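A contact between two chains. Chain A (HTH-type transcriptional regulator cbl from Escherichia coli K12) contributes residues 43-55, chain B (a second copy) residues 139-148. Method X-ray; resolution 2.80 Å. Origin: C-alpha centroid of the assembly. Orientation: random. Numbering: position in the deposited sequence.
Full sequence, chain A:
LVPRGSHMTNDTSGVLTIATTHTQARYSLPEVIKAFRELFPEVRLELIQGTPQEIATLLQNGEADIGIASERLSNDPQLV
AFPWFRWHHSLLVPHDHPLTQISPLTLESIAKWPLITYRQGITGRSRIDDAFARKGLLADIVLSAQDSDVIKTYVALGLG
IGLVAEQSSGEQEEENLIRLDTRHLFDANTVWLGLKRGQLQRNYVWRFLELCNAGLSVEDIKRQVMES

Chain A, residues 43-55: VRLELIQGTPQEI
Chain B (139-148) ADIVLSAQDS

Two copies of the protein join edge to edge, the chain A strand that ends at Gln A49 running parallel to the chain B strand that ends at Ala B145, their axes 13° apart and 4.8 Å at closest approach. Leu A47 pairs with Leu B143 (CA-CA 4.7 Å) and Ile A48 with Ser B144 (CA-CA 4.9 Å).

Along chain B, Asp B140 (chi1 t) comes first. Its OD1 accepts from Arg A44 NH1 at 2.8 Å and Arg A44 NH2 at 3.0 Å, a salt bridge. The arginine is extended, chi1 to chi3 all t, and is held from its own chain by Glu A46, whose OE2 lies 2.8 Å from Arg A44 NE. One long cation thus serves two carboxylates.

At Val B142 the chain turns a corner (phi/psi -98/-15). Its O accepts from Leu A47 N at 3.0 Å, while its CG1 lies over one face of the guanidinium, 3.4 Å from Arg A44 NH1; a compact branched side chain suits this site.

Leu B143 is extended (-144/125), and its CD2 meets Leu A47 CG at 3.8 Å, an apolar pair on one sheet face. Ser B144 (-105/110, chi1 m) lies on the other face with Ile A48. Its backbone makes both bonds expected of parallel pairing: Ser B144 N to Leu A47 O at 3.0 Å, and Gln A49 N to Ser B144 O at 2.9 Å.

Ala B145 (-100/156) points its CB away overall, yet that small methyl still touches Gln A49 OE1 at 3.6 Å. Beyond it, Gln A49, extended with chi1 and chi2 t, continues the ladder with its amide: OE1 accepts from Gln B146 N at 2.7 Å, and NE2 donates to Asp B147 OD1 at 3.0 Å, though the place of that oxygen is less certain. Carrying both acceptor and donor, glutamine suits this junction. Asp B147 (chi1 p) also caps the helix that follows.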

ATOM      1  N   VAL A  43     -27.426   3.463   2.773  1.00 35.87           N
ATOM      2  CA  VAL A  43     -26.713   2.224   2.576  1.00 35.16           C
ATOM      3  C   VAL A  43     -25.305   2.348   3.104  1.00 36.22           C
ATOM      4  O   VAL A  43     -24.547   3.276   2.755  1.00 36.57           O
ATOM      5  CB  VAL A  43     -26.643   1.785   1.130  1.00 34.91           C
ATOM      6  CG1 VAL A  43     -25.579   0.708   0.976  1.00 33.03           C
ATOM      7  CG2 VAL A  43     -28.006   1.285   0.704  1.00 35.17           C
ATOM      8  N   ARG A  44     -24.950   1.395   3.955  1.00 36.79           N
ATOM      9  CA  ARG A  44     -23.601   1.313   4.523  1.00 36.94           C
ATOM     10  C   ARG A  44     -22.579   0.805   3.498  1.00 37.47           C
ATOM     11  O   ARG A  44     -22.733  -0.270   2.876  1.00 37.49           O
ATOM     12  CB  ARG A  44     -23.625   0.428   5.766  1.00 38.22           C
ATOM     13  CG  ARG A  44     -22.297  -0.025   6.255  1.00 40.44           C
ATOM     14  CD  ARG A  44     -22.469  -0.919   7.491  1.00 42.42           C
ATOM     15  NE  ARG A  44     -21.166  -1.437   7.914  1.00 43.83           N
ATOM     16  CZ  ARG A  44     -20.551  -1.133   9.056  1.00 43.92           C
ATOM     17  NH1 ARG A  44     -19.353  -1.650   9.310  1.00 43.83           N
ATOM     18  NH2 ARG A  44     -21.125  -0.329   9.944  1.00 44.09           N
ATOM     19  N   LEU A  45     -21.538   1.596   3.317  1.00 37.80           N
ATOM     20  CA  LEU A  45     -20.509   1.296   2.350  1.00 38.57           C
ATOM     21  C   LEU A  45     -19.260   0.757   3.063  1.00 38.42           C
ATOM     22  O   LEU A  45     -18.739   1.421   3.921  1.00 39.05           O
ATOM     23  CB  LEU A  45     -20.165   2.580   1.618  1.00 39.48           C
ATOM     24  CG  LEU A  45     -19.030   2.395   0.635  1.00 41.43           C
ATOM     25  CD1 LEU A  45     -19.510   1.535  -0.538  1.00 42.62           C
ATOM     26  CD2 LEU A  45     -18.610   3.733   0.135  1.00 42.63           C
ATOM     27  N   GLU A  46     -18.780  -0.437   2.722  1.00 38.85           N
ATOM     28  CA  GLU A  46     -17.513  -0.953   3.274  1.00 39.35           C
ATOM     29  C   GLU A  46     -16.486  -1.238   2.180  1.00 38.93           C
ATOM     30  O   GLU A  46     -16.859  -1.742   1.103  1.00 38.92           O
ATOM     31  CB  GLU A  46     -17.723  -2.249   4.021  1.00 40.63           C
ATOM     32  CG  GLU A  46     -18.587  -2.152   5.226  1.00 44.32           C
ATOM     33  CD  GLU A  46     -19.083  -3.531   5.690  1.00 46.96           C
ATOM     34  OE1 GLU A  46     -18.737  -4.542   4.998  1.00 48.16           O
ATOM     35  OE2 GLU A  46     -19.831  -3.598   6.722  1.00 47.59           O
ATOM     36  N   LEU A  47     -15.206  -0.948   2.445  1.00 37.86           N
ATOM     37  CA  LEU A  47     -14.158  -1.262   1.474  1.00 38.07           C
ATOM     38  C   LEU A  47     -13.102  -2.171   2.035  1.00 37.52           C
ATOM     39  O   LEU A  47     -12.686  -1.981   3.172  1.00 37.82           O
ATOM     40  CB  LEU A  47     -13.415  -0.015   1.031  1.00 40.18           C
ATOM     41  CG  LEU A  47     -14.021   1.307   0.570  1.00 41.11           C
ATOM     42  CD1 LEU A  47     -13.275   1.623  -0.753  1.00 41.10           C
ATOM     43  CD2 LEU A  47     -15.546   1.245   0.384  1.00 41.23           C
ATOM     44  N   ILE A  48     -12.637  -3.121   1.221  1.00 36.85           N
ATOM     45  CA  ILE A  48     -11.484  -3.953   1.563  1.00 36.74           C
ATOM     46  C   ILE A  48     -10.413  -3.645   0.540  1.00 36.46           C
ATOM     47  O   ILE A  48     -10.684  -3.619  -0.662  1.00 36.18           O
ATOM     48  CB  ILE A  48     -11.779  -5.473   1.470  1.00 36.29           C
ATOM     49  CG1 ILE A  48     -13.286  -5.743   1.629  1.00 38.16           C
ATOM     50  CG2 ILE A  48     -10.912  -6.259   2.450  1.00 35.22           C
ATOM     51  CD1 ILE A  48     -13.718  -7.066   2.419  1.00 38.12           C
ATOM     52  N   GLN A  49      -9.197  -3.402   1.003  1.00 36.09           N
ATOM     53  CA  GLN A  49      -8.087  -3.219   0.088  1.00 36.67           C
ATOM     54  C   GLN A  49      -7.313  -4.510  -0.054  1.00 36.98           C
ATOM     55  O   GLN A  49      -7.027  -5.174   0.930  1.00 37.64           O
ATOM     56  CB  GLN A  49      -7.144  -2.151   0.604  1.00 36.96           C
ATOM     57  CG  GLN A  49      -5.891  -1.938  -0.252  1.00 38.07           C
ATOM     58  CD  GLN A  49      -4.962  -0.912   0.381  1.00 39.23           C
ATOM     59  OE1 GLN A  49      -5.254  -0.392   1.470  1.00 40.92           O
ATOM     60  NE2 GLN A  49      -3.851  -0.619  -0.274  1.00 38.16           N
ATOM     61  N   GLY A  50      -6.952  -4.877  -1.274  1.00 36.96           N
ATOM     62  CA  GLY A  50      -6.228  -6.110  -1.449  1.00 37.56           C
ATOM     63  C   GLY A  50      -5.565  -6.171  -2.790  1.00 38.27           C
ATOM     64  O   GLY A  50      -5.686  -5.242  -3.566  1.00 38.95           O
ATOM     65  N   THR A  51      -4.854  -7.273  -3.041  1.00 38.66           N
ATOM     66  CA  THR A  51      -4.206  -7.546  -4.335  1.00 38.61           C
ATOM     67  C   THR A  51      -5.246  -8.064  -5.324  1.00 39.10           C
ATOM     68  O   THR A  51      -6.280  -8.596  -4.921  1.00 39.42           O
ATOM     69  CB  THR A  51      -3.127  -8.646  -4.217  1.00 38.35           C
ATOM     70  OG1 THR A  51      -3.756  -9.933  -4.081  1.00 36.72           O
ATOM     71  CG2 THR A  51      -2.203  -8.392  -3.033  1.00 37.87           C
ATOM     72  N   PRO A  52      -4.968  -7.943  -6.626  1.00 39.27           N
ATOM     73  CA  PRO A  52      -5.989  -8.341  -7.605  1.00 39.39           C
ATOM     74  C   PRO A  52      -6.458  -9.784  -7.414  1.00 40.23           C
ATOM     75  O   PRO A  52      -7.628 -10.079  -7.583  1.00 40.34           O
ATOM     76  CB  PRO A  52      -5.278  -8.150  -8.947  1.00 38.83           C
ATOM     77  CG  PRO A  52      -4.197  -7.157  -8.649  1.00 38.78           C
ATOM     78  CD  PRO A  52      -3.731  -7.470  -7.264  1.00 38.40           C
ATOM     79  N   GLN A  53      -5.555 -10.670  -7.035  1.00 41.58           N
ATOM     80  CA  GLN A  53      -5.908 -12.066  -6.847  1.00 43.67           C
ATOM     81  C   GLN A  53      -6.815 -12.297  -5.621  1.00 42.35           C
ATOM     82  O   GLN A  53      -7.734 -13.130  -5.661  1.00 41.74           O
ATOM     83  CB  GLN A  53      -4.641 -12.909  -6.808  1.00 44.55           C
ATOM     84  CG  GLN A  53      -4.762 -14.183  -5.996  1.00 47.86           C
ATOM     85  CD  GLN A  53      -3.633 -15.190  -6.307  1.00 49.09           C
ATOM     86  OE1 GLN A  53      -2.506 -14.804  -6.735  1.00 51.44           O
ATOM     87  NE2 GLN A  53      -3.937 -16.491  -6.111  1.00 50.27           N
ATOM     88  N   GLU A  54      -6.560 -11.548  -4.547  1.00 41.21           N
ATOM     89  CA  GLU A  54      -7.461 -11.505  -3.399  1.00 40.53           C
ATOM     90  C   GLU A  54      -8.842 -11.025  -3.788  1.00 38.85           C
ATOM     91  O   GLU A  54      -9.861 -11.542  -3.326  1.00 38.97           O
ATOM     92  CB  GLU A  54      -6.944 -10.509  -2.383  1.00 42.16           C
ATOM     93  CG  GLU A  54      -6.291 -11.132  -1.189  1.00 44.08           C
ATOM     94  CD  GLU A  54      -5.132 -10.311  -0.655  1.00 44.71           C
ATOM     95  OE1 GLU A  54      -5.086  -9.053  -0.826  1.00 44.52           O
ATOM     96  OE2 GLU A  54      -4.253 -10.960  -0.065  1.00 45.33           O
ATOM     97  N   ILE A  55      -8.856  -9.988  -4.608  1.00 36.22           N
ATOM     98  CA  ILE A  55     -10.074  -9.380  -5.023  1.00 34.15           C
ATOM     99  C   ILE A  55     -10.910 -10.386  -5.774  1.00 34.08           C
ATOM    100  O   ILE A  55     -12.120 -10.504  -5.542  1.00 34.45           O
ATOM    101  CB  ILE A  55      -9.794  -8.199  -5.901  1.00 33.37           C
ATOM    102  CG1 ILE A  55      -8.814  -7.264  -5.197  1.00 32.62           C
ATOM    103  CG2 ILE A  55     -11.085  -7.477  -6.209  1.00 33.57           C
ATOM    104  CD1 ILE A  55      -8.691  -5.896  -5.835  1.00 32.84           C
TER
ATOM    105  N   ALA B 139     -14.621  -3.628  17.309  1.00 35.39           N
ATOM    106  CA  ALA B 139     -14.589  -2.404  16.517  1.00 37.14           C
ATOM    107  C   ALA B 139     -15.530  -2.507  15.283  1.00 38.53           C
ATOM    108  O   ALA B 139     -15.770  -3.611  14.743  1.00 38.36           O
ATOM    109  CB  ALA B 139     -13.167  -2.145  16.081  1.00 37.50           C
ATOM    110  N   ASP B 140     -16.056  -1.353  14.867  1.00 39.52           N
ATOM    111  CA  ASP B 140     -16.924  -1.185  13.692  1.00 40.49           C
ATOM    112  C   ASP B 140     -16.034  -0.892  12.492  1.00 39.81           C
ATOM    113  O   ASP B 140     -15.733   0.250  12.218  1.00 40.34           O
ATOM    114  CB  ASP B 140     -17.807   0.041  13.966  1.00 43.01           C
ATOM    115  CG  ASP B 140     -18.787   0.384  12.819  1.00 45.39           C
ATOM    116  OD1 ASP B 140     -18.809  -0.346  11.785  1.00 45.51           O
ATOM    117  OD2 ASP B 140     -19.544   1.404  12.988  1.00 46.22           O
ATOM    118  N   ILE B 141     -15.590  -1.906  11.777  1.00 38.99           N
ATOM    119  CA  ILE B 141     -14.583  -1.693  10.746  1.00 37.79           C
ATOM    120  C   ILE B 141     -15.270  -1.427   9.421  1.00 37.54           C
ATOM    121  O   ILE B 141     -15.865  -2.333   8.840  1.00 38.83           O
ATOM    122  CB  ILE B 141     -13.702  -2.956  10.584  1.00 37.78           C
ATOM    123  CG1 ILE B 141     -12.981  -3.290  11.897  1.00 37.19           C
ATOM    124  CG2 ILE B 141     -12.719  -2.828   9.389  1.00 37.60           C
ATOM    125  CD1 ILE B 141     -11.810  -2.423  12.194  1.00 37.13           C
ATOM    126  N   VAL B 142     -15.199  -0.202   8.918  1.00 36.21           N
ATOM    127  CA  VAL B 142     -15.813   0.058   7.613  1.00 35.28           C
ATOM    128  C   VAL B 142     -14.841   0.033   6.444  1.00 35.14           C
ATOM    129  O   VAL B 142     -15.269   0.005   5.278  1.00 35.74           O
ATOM    130  CB  VAL B 142     -16.534   1.388   7.563  1.00 34.41           C
ATOM    131  CG1 VAL B 142     -17.839   1.261   8.254  1.00 35.05           C
ATOM    132  CG2 VAL B 142     -15.680   2.446   8.178  1.00 33.10           C
ATOM    133  N   LEU B 143     -13.547   0.084   6.746  1.00 33.87           N
ATOM    134  CA  LEU B 143     -12.536  -0.020   5.720  1.00 33.83           C
ATOM    135  C   LEU B 143     -11.345  -0.797   6.278  1.00 34.36           C
ATOM    136  O   LEU B 143     -10.830  -0.464   7.338  1.00 35.13           O
ATOM    137  CB  LEU B 143     -12.184   1.391   5.214  1.00 33.85           C
ATOM    138  CG  LEU B 143     -11.000   1.855   4.325  1.00 33.78           C
ATOM    139  CD1 LEU B 143     -10.049   0.789   3.931  1.00 33.30           C
ATOM    140  CD2 LEU B 143     -11.474   2.618   3.093  1.00 32.62           C
ATOM    141  N   SER B 144     -10.951  -1.870   5.591  1.00 34.53           N
ATOM    142  CA  SER B 144      -9.729  -2.612   5.927  1.00 35.24           C
ATOM    143  C   SER B 144      -8.652  -2.300   4.922  1.00 35.31           C
ATOM    144  O   SER B 144      -8.739  -2.717   3.766  1.00 35.58           O
ATOM    145  CB  SER B 144      -9.963  -4.110   5.897  1.00 36.03           C
ATOM    146  OG  SER B 144     -10.824  -4.462   6.963  1.00 39.16           O
ATOM    147  N   ALA B 145      -7.642  -1.568   5.369  1.00 35.13           N
ATOM    148  CA  ALA B 145      -6.606  -1.084   4.489  1.00 35.81           C
ATOM    149  C   ALA B 145      -5.397  -1.966   4.611  1.00 36.52           C
ATOM    150  O   ALA B 145      -5.208  -2.604   5.663  1.00 35.74           O
ATOM    151  CB  ALA B 145      -6.233   0.341   4.878  1.00 35.56           C
ATOM    152  N   GLN B 146      -4.571  -1.981   3.555  1.00 37.49           N
ATOM    153  CA  GLN B 146      -3.196  -2.500   3.686  1.00 38.31           C
ATOM    154  C   GLN B 146      -2.175  -1.404   3.871  1.00 38.29           C
ATOM    155  O   GLN B 146      -0.997  -1.728   3.902  1.00 39.13           O
ATOM    156  CB  GLN B 146      -2.751  -3.397   2.527  1.00 37.49           C
ATOM    157  CG  GLN B 146      -3.863  -4.232   1.962  1.00 38.48           C
ATOM    158  CD  GLN B 146      -3.486  -4.883   0.632  1.00 39.25           C
ATOM    159  OE1 GLN B 146      -3.247  -6.089   0.595  1.00 39.24           O
ATOM    160  NE2 GLN B 146      -3.432  -4.093  -0.465  1.00 38.16           N
ATOM    161  N   ASP B 147      -2.596  -0.137   3.972  1.00 37.56           N
ATOM    162  CA  ASP B 147      -1.631   0.962   4.186  1.00 38.36           C
ATOM    163  C   ASP B 147      -2.223   2.271   4.712  1.00 37.92           C
ATOM    164  O   ASP B 147      -3.399   2.513   4.583  1.00 38.33           O
ATOM    165  CB  ASP B 147      -0.787   1.211   2.929  1.00 39.59           C
ATOM    166  CG  ASP B 147      -1.579   1.833   1.803  1.00 41.42           C
ATOM    167  OD1 ASP B 147      -1.742   1.178   0.744  1.00 42.59           O
ATOM    168  OD2 ASP B 147      -2.035   2.986   1.957  1.00 42.25           O
ATOM    169  N   SER B 148      -1.403   3.120   5.306  1.00 37.84           N
ATOM    170  CA  SER B 148      -1.909   4.275   6.029  1.00 37.57           C
ATOM    171  C   SER B 148      -2.428   5.341   5.098  1.00 37.53           C
ATOM    172  O   SER B 148      -3.203   6.185   5.490  1.00 37.94           O
ATOM    173  CB  SER B 148      -0.808   4.866   6.902  1.00 38.34           C
ATOM    174  OG  SER B 148      -0.090   3.844   7.603  1.00 39.20           O
TER